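Local coordinates for repeat Five Residue (Rfr) protein or pentapeptide repeat protein (Cyanothece, PDB 2O6W) that is of unknown function but folds its pentapeptide repeats into a right-handed beta helix, at residues T3-L6 / Y7-E10; V131-E134 / E135-L138. All blocks are in the same frame, centred on the assembly; numbering follows the deposited sequence.

Contact 1: residues T3-L6 / Y7-E10; sequences TNNL and YRLE
The carbonyl oxygen N4 O takes the backbone amide of R8 at 3.0 Å from R8 N, in a nearly straight bond (160° at the hydrogen), and the same oxygen has the start of the R8 side chain beside it, with R8 CG 3.3 Å away from N4 O. The bonds Y7 N to T3 O (3.1 Å), L9 N to N5 O and E10 N to L6 O repeat the step from one residue to the fourth after it. R8 then runs back along the helix surface past two asparagines. The first torsion of N4 (chi1 -175°) turns CG away from the backbone nitrogen and carries the amide over to R8, and N4 OD1 lies 3.3 Å from R8 CD, near the plane of the guanidinium at its edge; amide and guanidinium planes are 43° apart. N5 runs alongside R8 in the same direction, with N5 OD1 3.5 Å from R8 NH1. A bend at chi3 turns the guanidinium, whose NE makes a salt bridge to E14 just beyond the helix. Replacing R8 by an alanine would remove the guanidinium and is likely to leave E14 without this positive mate and the amides of N4 and N5 freer to turn. On another side, L9 is buried against V56, its CB 3.5 Å from L6 O, whereas Y7 and E10 reach outward at the surface. N5 and R8 also touch C18, which forms a disulfide with C15. The pattern is that of a short alpha helix, spanning residues 2-10, that precedes the repeat coils, with one side against the protein and the other exposed.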
# COMPACT_ATOMS: atom_id res chain seq x y z
N THR A 3 15.48 12.00 -4.97
CA THR A 3 14.98 12.64 -6.17
C THR A 3 14.81 11.60 -7.29
O THR A 3 13.81 11.60 -8.01
CB THR A 3 15.95 13.77 -6.61
OG1 THR A 3 15.37 14.51 -7.68
CG2 THR A 3 17.27 13.18 -7.04
N ASN A 4 15.79 10.71 -7.42
CA ASN A 4 15.75 9.67 -8.44
C ASN A 4 14.65 8.64 -8.14
O ASN A 4 14.01 8.13 -9.06
CB ASN A 4 17.11 8.96 -8.53
CG ASN A 4 17.16 7.95 -9.67
OD1 ASN A 4 16.98 6.74 -9.46
ND2 ASN A 4 17.41 8.44 -10.88
N ASN A 5 14.45 8.32 -6.87
CA ASN A 5 13.41 7.36 -6.49
C ASN A 5 12.04 7.93 -6.85
O ASN A 5 11.21 7.24 -7.42
CB ASN A 5 13.47 7.06 -4.99
CG ASN A 5 14.75 6.35 -4.59
OD1 ASN A 5 15.45 5.79 -5.43
ND2 ASN A 5 15.05 6.36 -3.30
N LEU A 6 11.83 9.20 -6.53
CA LEU A 6 10.58 9.86 -6.83
C LEU A 6 10.31 9.89 -8.33
O LEU A 6 9.17 9.80 -8.76
CB LEU A 6 10.58 11.29 -6.28
CG LEU A 6 10.69 11.43 -4.76
CD1 LEU A 6 10.71 12.90 -4.38
CD2 LEU A 6 9.53 10.73 -4.08
N TYR A 7 11.38 10.02 -9.11
CA TYR A 7 11.24 10.07 -10.56
C TYR A 7 10.84 8.71 -11.10
O TYR A 7 9.98 8.60 -11.97
CB TYR A 7 12.54 10.50 -11.22
CG TYR A 7 12.41 10.72 -12.71
CD1 TYR A 7 11.65 11.78 -13.21
CD2 TYR A 7 13.05 9.88 -13.62
CE1 TYR A 7 11.54 12.01 -14.57
CE2 TYR A 7 12.95 10.10 -15.00
CZ TYR A 7 12.20 11.17 -15.46
OH TYR A 7 12.11 11.42 -16.81
N ARG A 8 11.47 7.66 -10.58
CA ARG A 8 11.16 6.31 -11.01
C ARG A 8 9.71 6.00 -10.66
O ARG A 8 9.03 5.29 -11.39
CB ARG A 8 12.09 5.31 -10.32
CG ARG A 8 13.53 5.39 -10.78
CD ARG A 8 14.46 4.69 -9.80
NE ARG A 8 14.14 3.27 -9.63
CZ ARG A 8 14.59 2.53 -8.63
NH1 ARG A 8 15.38 3.07 -7.71
NH2 ARG A 8 14.25 1.25 -8.53
N LEU A 9 9.24 6.55 -9.55
CA LEU A 9 7.86 6.31 -9.12
C LEU A 9 6.84 7.00 -10.00
O LEU A 9 5.85 6.40 -10.42
CB LEU A 9 7.65 6.78 -7.69
CG LEU A 9 7.63 5.76 -6.56
CD1 LEU A 9 7.42 6.52 -5.27
CD2 LEU A 9 6.51 4.74 -6.77
N GLU A 10 7.07 8.28 -10.27
CA GLU A 10 6.15 9.06 -11.08
C GLU A 10 6.16 8.66 -12.55
O GLU A 10 5.11 8.54 -13.17
CB GLU A 10 6.49 10.55 -10.95
CG GLU A 10 5.51 11.48 -11.65
CD GLU A 10 4.16 11.55 -10.97
OE1 GLU A 10 3.28 12.30 -11.45
OE2 GLU A 10 3.96 10.85 -9.95

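Contact 2: residues V131-E134 / E135-L138; sequences VNLE and ETHL
The side chains of E134 and E135 run side by side in the same direction, their carboxylate planes 34° apart and E134 OE2 3.6 Å from E135 OE1. Two like charges this close probably repel each other, a cost eased by the exposure of both residues at the tip of a turn. Behind them T136 N gives a weak bond to L133 O (3.4 Å), closing a type II turn in which E135 takes up the left-handed helical conformation. T136 sets OG1 beside its own backbone nitrogen (chi1 -57°), bringing it 3.1 Å from L133 CA; that hydroxyl is hydrogen-bonded to the carbonyl of L113 in the preceding coil. T136 CG2 faces L133 CD2 at 4.1 Å, and L133 CD1 meets L138 CD1 loosely at 4.5 Å. Before the turn, N132 OD1 accepts from E134 N at 3.2 Å, the donor lying well above the amide plane: an Asx turn. N132 ND2 in turn binds N112 OD1, one coil back. Such tight turns at successive corners, with the central leucine of each five-residue repeat at the start of the turn, are characteristic of the pentapeptide-repeat beta helix.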
# COMPACT_ATOMS: atom_id res chain seq x y z
N VAL A 131 -11.29 -2.04 8.77
CA VAL A 131 -10.80 -2.48 7.47
C VAL A 131 -11.80 -3.33 6.68
O VAL A 131 -12.49 -4.18 7.25
CB VAL A 131 -9.50 -3.29 7.62
CG1 VAL A 131 -9.14 -3.95 6.31
CG2 VAL A 131 -8.36 -2.38 8.06
N ASN A 132 -11.86 -3.10 5.37
CA ASN A 132 -12.75 -3.88 4.51
C ASN A 132 -11.98 -5.13 4.07
O ASN A 132 -11.07 -5.06 3.25
CB ASN A 132 -13.17 -3.05 3.28
CG ASN A 132 -13.99 -3.85 2.27
OD1 ASN A 132 -14.58 -4.88 2.61
ND2 ASN A 132 -14.04 -3.37 1.04
N LEU A 133 -12.35 -6.28 4.65
CA LEU A 133 -11.69 -7.55 4.36
C LEU A 133 -12.50 -8.43 3.41
O LEU A 133 -12.46 -9.66 3.51
CB LEU A 133 -11.43 -8.31 5.66
CG LEU A 133 -10.51 -7.63 6.67
CD1 LEU A 133 -10.52 -8.39 7.99
CD2 LEU A 133 -9.11 -7.54 6.10
N GLU A 134 -13.24 -7.80 2.50
CA GLU A 134 -14.07 -8.53 1.55
C GLU A 134 -13.21 -9.19 0.48
O GLU A 134 -12.62 -8.52 -0.36
CB GLU A 134 -15.08 -7.60 0.89
CG GLU A 134 -16.15 -8.35 0.11
CD GLU A 134 -17.09 -7.43 -0.66
OE1 GLU A 134 -17.59 -6.45 -0.07
OE2 GLU A 134 -17.32 -7.71 -1.86
N GLU A 135 -13.17 -10.52 0.50
CA GLU A 135 -12.38 -11.29 -0.46
C GLU A 135 -10.89 -11.03 -0.29
O GLU A 135 -10.13 -11.05 -1.26
CB GLU A 135 -12.81 -10.95 -1.89
CG GLU A 135 -14.25 -11.31 -2.20
CD GLU A 135 -14.71 -10.75 -3.53
OE1 GLU A 135 -14.75 -9.50 -3.66
OE2 GLU A 135 -15.02 -11.55 -4.44
N THR A 136 -10.49 -10.79 0.95
CA THR A 136 -9.09 -10.53 1.27
C THR A 136 -8.44 -11.85 1.65
O THR A 136 -8.91 -12.55 2.55
CB THR A 136 -8.96 -9.55 2.45
OG1 THR A 136 -9.64 -8.33 2.13
CG2 THR A 136 -7.50 -9.26 2.74
N HIS A 137 -7.34 -12.19 0.98
CA HIS A 137 -6.62 -13.43 1.24
C HIS A 137 -5.71 -13.27 2.45
O HIS A 137 -4.68 -12.60 2.38
CB HIS A 137 -5.79 -13.80 0.01
CG HIS A 137 -5.36 -15.23 -0.02
ND1 HIS A 137 -4.23 -15.66 -0.68
CD2 HIS A 137 -5.92 -16.34 0.52
CE1 HIS A 137 -4.11 -16.97 -0.55
NE2 HIS A 137 -5.12 -17.41 0.18
N LEU A 138 -6.08 -13.89 3.57
CA LEU A 138 -5.29 -13.78 4.79
C LEU A 138 -4.57 -15.06 5.18
O LEU A 138 -4.15 -15.23 6.32
CB LEU A 138 -6.17 -13.33 5.96
CG LEU A 138 -6.79 -11.94 5.85
CD1 LEU A 138 -7.68 -11.72 7.05
CD2 LEU A 138 -5.69 -10.87 5.78

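How the contacts relate
Contacts 1 and 2 lie on opposite sides of the chain's centre, their centres about 17 Å and 14 Å from the centre of the chain. The two contact centres are 30 Å apart and their nearest atoms about 22 Å apart, so neither touches the other. They follow in series along the chain: residues 3-10 belong to its one helix, ahead of the repeats, while residues 131-138 turn a corner late in the beta helix. With the function unknown, neither contact can be tied to an active site; the bound arsenic lies about 13 Å from the side chain of L138 in contact 2, too far for direct contact.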